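Local coordinates for protein beta-mannosidase (Trichoderma harzianum, PDB 4CVU) that probably hydrolyses terminal beta-linked mannose residues from the non-reducing ends of oligosaccharides, as a fungal glycoside hydrolase of family 2, at residues F875-L889 with D901-V914. Sequence-based numbering, arbitrary orientation.
Sequences FTVEATAGVSLYTWL and DNAFVLRPGEKKEV
Asn-902 mimics a strand backbone with its side-chain amide: OD1 takes the N-H of Leu-889 on an in-plane lone pair (2.9 Å), and ND2 returns a bond to Leu-889 O (3.0 Å). The same amide lies over one face of the Trp-888 indole, Asn-902 CG 3.4 Å from Trp-888 CE3. Replacing this asparagine by an alanine is likely to leave N and O of Leu-889 without these mates and to uncover part of the indole face. Next to it, Ala-903 and Phe-904 both face Thr-887 in a G1 beta bulge. Phe-904 O accepts from N and OG1 of Thr-887, and Ser-884 OG donates to that hydroxyl (OG to OG1 2.6 Å). With chi1 at 48°, the Phe-904 ring folds back under Thr-887 CB, a CH-pi contact, while Lys-912 CD lies over the rim of its opposite face. Antiparallel pairing also joins Phe-875 to Val-914 and Val-877 to Lys-912. Between the two layers, Val-877 CG1 meets Leu-906 CD2 (3.7 Å) and Leu-889 CD1 meets Val-914 CG1 (3.8 Å). Nearer solvent, Glu-878 and Lys-911 form a long, weak salt bridge. The contact thus ties both sheets of the C-terminal Ig-fold sandwich, with strand 864-869 flanking 874-879, strand 932-934 flanking 884-890, and Arg-735 of helix 729-736 binding Asp-901.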
loop_
_atom_site.group_PDB
_atom_site.type_symbol
_atom_site.label_atom_id
_atom_site.label_comp_id
_atom_site.label_asym_id
_atom_site.label_seq_id
_atom_site.Cartn_x
_atom_site.Cartn_y
_atom_site.Cartn_z
ATOM N N PHE A 875 -1.192 -29.991 12.062
ATOM C CA PHE A 875 -0.524 -30.082 10.786
ATOM C C PHE A 875 0.436 -31.242 10.909
ATOM O O PHE A 875 1.111 -31.384 11.940
ATOM C CB PHE A 875 0.264 -28.791 10.464
ATOM C CG PHE A 875 -0.599 -27.617 10.162
ATOM C CD1 PHE A 875 -1.035 -27.365 8.863
ATOM C CD2 PHE A 875 -0.981 -26.762 11.167
ATOM C CE1 PHE A 875 -1.848 -26.286 8.585
ATOM C CE2 PHE A 875 -1.793 -25.677 10.895
ATOM C CZ PHE A 875 -2.222 -25.444 9.598
ATOM N N THR A 876 0.503 -32.073 9.876
ATOM C CA THR A 876 1.542 -33.071 9.822
ATOM C C THR A 876 2.573 -32.629 8.775
ATOM O O THR A 876 2.217 -32.302 7.661
ATOM C CB THR A 876 0.981 -34.501 9.555
ATOM O OG1 THR A 876 0.286 -34.965 10.717
ATOM C CG2 THR A 876 2.083 -35.477 9.254
ATOM N N VAL A 877 3.837 -32.675 9.180
ATOM C CA VAL A 877 4.979 -32.269 8.385
ATOM C C VAL A 877 5.890 -33.473 8.219
ATOM O O VAL A 877 6.241 -34.100 9.200
ATOM C CB VAL A 877 5.785 -31.155 9.109
ATOM C CG1 VAL A 877 6.883 -30.602 8.214
ATOM C CG2 VAL A 877 4.860 -30.051 9.559
ATOM N N GLU A 878 6.258 -33.808 6.990
ATOM C CA GLU A 878 7.101 -34.972 6.751
ATOM C C GLU A 878 8.218 -34.697 5.756
ATOM O O GLU A 878 7.959 -34.228 4.683
ATOM C CB GLU A 878 6.244 -36.153 6.267
ATOM C CG GLU A 878 6.938 -37.502 6.385
ATOM C CD GLU A 878 6.148 -38.638 5.725
ATOM O OE1 GLU A 878 4.998 -38.405 5.247
ATOM O OE2 GLU A 878 6.687 -39.766 5.676
ATOM N N ALA A 879 9.462 -34.973 6.141
ATOM C CA ALA A 879 10.563 -34.948 5.201
ATOM C C ALA A 879 10.635 -36.331 4.514
ATOM O O ALA A 879 10.839 -37.343 5.181
ATOM C CB ALA A 879 11.863 -34.632 5.912
ATOM N N THR A 880 10.437 -36.355 3.198
ATOM C CA THR A 880 10.282 -37.591 2.419
ATOM C C THR A 880 11.616 -38.116 1.825
ATOM O O THR A 880 11.814 -39.333 1.702
ATOM C CB THR A 880 9.197 -37.347 1.336
ATOM O OG1 THR A 880 7.921 -37.294 1.993
ATOM C CG2 THR A 880 9.137 -38.410 0.318
ATOM N N ALA A 881 12.538 -37.221 1.488
ATOM C CA ALA A 881 13.739 -37.578 0.722
ATOM C C ALA A 881 15.048 -37.408 1.474
ATOM O O ALA A 881 16.081 -37.923 1.059
ATOM C CB ALA A 881 13.784 -36.744 -0.545
ATOM N N GLY A 882 15.029 -36.638 2.557
ATOM C CA GLY A 882 16.238 -36.416 3.332
ATOM C C GLY A 882 15.991 -35.513 4.522
ATOM O O GLY A 882 14.845 -35.185 4.839
ATOM N N VAL A 883 17.068 -35.117 5.179
ATOM C CA VAL A 883 16.976 -34.260 6.354
ATOM C C VAL A 883 16.628 -32.839 5.953
ATOM O O VAL A 883 17.215 -32.287 5.022
ATOM C CB VAL A 883 18.303 -34.205 7.131
ATOM C CG1 VAL A 883 18.266 -33.125 8.216
ATOM C CG2 VAL A 883 18.590 -35.549 7.741
ATOM N N SER A 884 15.674 -32.252 6.666
ATOM C CA SER A 884 15.337 -30.858 6.474
ATOM C C SER A 884 15.833 -30.038 7.639
ATOM O O SER A 884 15.507 -30.357 8.774
ATOM C CB SER A 884 13.820 -30.717 6.362
ATOM O OG SER A 884 13.478 -29.398 6.669
ATOM N N LEU A 885 16.597 -28.975 7.379
ATOM C CA LEU A 885 17.068 -28.076 8.427
ATOM C C LEU A 885 16.240 -26.800 8.454
ATOM O O LEU A 885 15.877 -26.284 7.406
ATOM C CB LEU A 885 18.549 -27.705 8.200
ATOM C CG LEU A 885 19.522 -28.863 8.158
ATOM C CD1 LEU A 885 20.966 -28.366 7.963
ATOM C CD2 LEU A 885 19.380 -29.640 9.451
ATOM N N TYR A 886 15.948 -26.298 9.661
ATOM C CA TYR A 886 15.275 -25.034 9.870
ATOM C C TYR A 886 13.932 -25.115 9.139
ATOM O O TYR A 886 13.645 -24.226 8.371
ATOM C CB TYR A 886 16.037 -23.822 9.313
ATOM C CG TYR A 886 17.371 -23.589 10.003
ATOM C CD1 TYR A 886 17.446 -22.880 11.167
ATOM C CD2 TYR A 886 18.518 -24.099 9.475
ATOM C CE1 TYR A 886 18.684 -22.683 11.836
ATOM C CE2 TYR A 886 19.764 -23.909 10.124
ATOM C CZ TYR A 886 19.817 -23.178 11.291
ATOM O OH TYR A 886 21.051 -22.964 11.991
ATOM N N THR A 887 13.205 -26.206 9.347
ATOM C CA THR A 887 11.848 -26.383 8.760
ATOM C C THR A 887 10.961 -25.310 9.288
ATOM O O THR A 887 10.963 -25.078 10.496
ATOM C CB THR A 887 11.312 -27.763 9.170
ATOM O OG1 THR A 887 12.305 -28.754 8.874
ATOM C CG2 THR A 887 10.013 -28.133 8.443
ATOM N N TRP A 888 10.111 -24.690 8.427
ATOM C CA TRP A 888 9.506 -23.434 8.790
ATOM C C TRP A 888 8.138 -23.369 8.182
ATOM O O TRP A 888 8.048 -23.393 6.973
ATOM C CB TRP A 888 10.352 -22.252 8.252
ATOM C CG TRP A 888 9.777 -20.905 8.588
ATOM C CD1 TRP A 888 9.163 -20.028 7.722
ATOM C CD2 TRP A 888 9.700 -20.310 9.891
ATOM N NE1 TRP A 888 8.746 -18.893 8.414
ATOM C CE2 TRP A 888 9.049 -19.052 9.745
ATOM C CE3 TRP A 888 10.143 -20.691 11.154
ATOM C CZ2 TRP A 888 8.824 -18.214 10.806
ATOM C CZ3 TRP A 888 9.908 -19.842 12.225
ATOM C CH2 TRP A 888 9.257 -18.629 12.054
ATOM N N LEU A 889 7.134 -23.248 9.036
ATOM C CA LEU A 889 5.743 -23.060 8.643
ATOM C C LEU A 889 5.445 -21.605 8.690
ATOM O O LEU A 889 5.864 -20.924 9.623
ATOM C CB LEU A 889 4.855 -23.791 9.624
ATOM C CG LEU A 889 5.064 -25.324 9.656
ATOM C CD1 LEU A 889 4.684 -25.863 11.013
ATOM C CD2 LEU A 889 4.247 -25.983 8.594
ATOM N N ASP A 901 5.510 -25.393 17.529
ATOM C CA ASP A 901 6.931 -25.509 17.255
ATOM C C ASP A 901 7.202 -24.979 15.850
ATOM O O ASP A 901 6.295 -24.926 15.026
ATOM C CB ASP A 901 7.394 -26.966 17.327
ATOM C CG ASP A 901 8.892 -27.080 17.585
ATOM O OD1 ASP A 901 9.508 -26.067 17.980
ATOM O OD2 ASP A 901 9.454 -28.166 17.369
ATOM N N ASN A 902 8.432 -24.551 15.617
ATOM C CA ASN A 902 8.835 -24.063 14.313
ATOM C C ASN A 902 10.354 -23.979 14.274
ATOM O O ASN A 902 10.987 -24.020 15.333
ATOM C CB ASN A 902 8.190 -22.694 14.015
ATOM C CG ASN A 902 7.691 -22.579 12.601
ATOM O OD1 ASN A 902 8.054 -23.379 11.749
ATOM N ND2 ASN A 902 6.851 -21.588 12.336
ATOM N N ALA A 903 10.919 -23.870 13.071
ATOM C CA ALA A 903 12.367 -23.856 12.895
ATOM C C ALA A 903 13.012 -25.061 13.549
ATOM O O ALA A 903 13.813 -24.921 14.456
ATOM C CB ALA A 903 12.976 -22.558 13.435
ATOM N N PHE A 904 12.649 -26.254 13.065
ATOM C CA PHE A 904 13.128 -27.500 13.636
ATOM C C PHE A 904 13.792 -28.417 12.581
ATOM O O PHE A 904 13.638 -28.244 11.362
ATOM C CB PHE A 904 11.977 -28.244 14.336
ATOM C CG PHE A 904 10.707 -28.357 13.509
ATOM C CD1 PHE A 904 10.569 -29.339 12.548
ATOM C CD2 PHE A 904 9.651 -27.473 13.712
ATOM C CE1 PHE A 904 9.406 -29.440 11.804
ATOM C CE2 PHE A 904 8.484 -27.573 12.965
ATOM C CZ PHE A 904 8.370 -28.564 11.998
ATOM N N VAL A 905 14.617 -29.325 13.063
ATOM C CA VAL A 905 15.205 -30.345 12.237
ATOM C C VAL A 905 14.255 -31.502 12.101
ATOM O O VAL A 905 13.648 -31.911 13.042
ATOM C CB VAL A 905 16.568 -30.841 12.810
ATOM C CG1 VAL A 905 17.095 -32.025 12.034
ATOM C CG2 VAL A 905 17.584 -29.714 12.790
ATOM N N LEU A 906 14.154 -32.032 10.899
ATOM C CA LEU A 906 13.265 -33.128 10.633
ATOM C C LEU A 906 14.002 -34.174 9.813
ATOM O O LEU A 906 14.621 -33.825 8.836
ATOM C CB LEU A 906 12.112 -32.595 9.833
ATOM C CG LEU A 906 10.796 -33.306 9.859
ATOM C CD1 LEU A 906 10.214 -33.390 11.235
ATOM C CD2 LEU A 906 9.891 -32.579 8.897
ATOM N N ARG A 907 13.907 -35.446 10.204
ATOM C CA ARG A 907 14.560 -36.548 9.477
ATOM C C ARG A 907 13.499 -37.345 8.771
ATOM O O ARG A 907 12.415 -37.396 9.223
ATOM C CB ARG A 907 15.285 -37.506 10.400
ATOM C CG ARG A 907 15.867 -36.927 11.652
ATOM C CD ARG A 907 16.897 -37.878 12.182
ATOM N NE ARG A 907 16.688 -38.194 13.571
ATOM C CZ ARG A 907 16.893 -39.390 14.102
ATOM N NH1 ARG A 907 17.295 -40.422 13.364
ATOM N NH2 ARG A 907 16.652 -39.551 15.379
ATOM N N PRO A 908 13.840 -37.990 7.670
ATOM C CA PRO A 908 12.813 -38.583 6.849
ATOM C C PRO A 908 12.157 -39.747 7.542
ATOM O O PRO A 908 12.789 -40.407 8.362
ATOM C CB PRO A 908 13.558 -39.004 5.594
ATOM C CG PRO A 908 14.967 -39.166 6.015
ATOM C CD PRO A 908 15.183 -38.180 7.102
ATOM N N GLY A 909 10.876 -39.948 7.240
ATOM C CA GLY A 909 10.083 -40.983 7.884
ATOM C C GLY A 909 9.506 -40.526 9.211
ATOM O O GLY A 909 8.378 -40.889 9.536
ATOM N N GLU A 910 10.286 -39.753 9.978
ATOM C CA GLU A 910 9.815 -39.124 11.205
ATOM C C GLU A 910 8.655 -38.226 10.843
ATOM O O GLU A 910 8.764 -37.350 9.982
ATOM C CB GLU A 910 10.924 -38.290 11.878
ATOM C CG GLU A 910 10.464 -37.395 13.049
ATOM C CD GLU A 910 11.443 -36.275 13.433
ATOM O OE1 GLU A 910 12.480 -36.079 12.761
ATOM O OE2 GLU A 910 11.166 -35.560 14.427
ATOM N N LYS A 911 7.538 -38.445 11.500
ATOM C CA LYS A 911 6.383 -37.597 11.314
ATOM C C LYS A 911 6.307 -36.652 12.535
ATOM O O LYS A 911 6.428 -37.076 13.689
ATOM C CB LYS A 911 5.103 -38.436 11.163
ATOM C CG LYS A 911 4.474 -38.422 9.766
ATOM C CD LYS A 911 4.851 -39.618 8.901
ATOM C CE LYS A 911 3.627 -40.134 8.144
ATOM N NZ LYS A 911 3.940 -41.122 7.068
ATOM N N LYS A 912 6.182 -35.368 12.256
ATOM C CA LYS A 912 5.970 -34.378 13.283
ATOM C C LYS A 912 4.584 -33.784 13.145
ATOM O O LYS A 912 4.167 -33.410 12.065
ATOM C CB LYS A 912 7.006 -33.252 13.191
ATOM C CG LYS A 912 6.757 -32.224 14.294
ATOM C CD LYS A 912 7.785 -31.133 14.311
ATOM C CE LYS A 912 8.765 -31.295 15.453
ATOM N NZ LYS A 912 8.241 -30.745 16.727
ATOM N N GLU A 913 3.900 -33.677 14.269
ATOM C CA GLU A 913 2.648 -32.979 14.347
ATOM C C GLU A 913 2.881 -31.601 14.971
ATOM O O GLU A 913 3.626 -31.458 15.952
ATOM C CB GLU A 913 1.681 -33.744 15.212
ATOM C CG GLU A 913 1.372 -35.135 14.688
ATOM C CD GLU A 913 0.382 -35.838 15.579
ATOM O OE1 GLU A 913 0.055 -35.212 16.613
ATOM O OE2 GLU A 913 -0.054 -37.001 15.255
ATOM N N VAL A 914 2.250 -30.591 14.386
ATOM C CA VAL A 914 2.385 -29.209 14.879
ATOM C C VAL A 914 1.006 -28.590 14.935
ATOM O O VAL A 914 0.345 -28.487 13.921
ATOM C CB VAL A 914 3.294 -28.381 13.941
ATOM C CG1 VAL A 914 3.427 -26.964 14.447
ATOM C CG2 VAL A 914 4.690 -29.010 13.809
HETATM O O HOH W 1 4.597 -40.728 3.990
#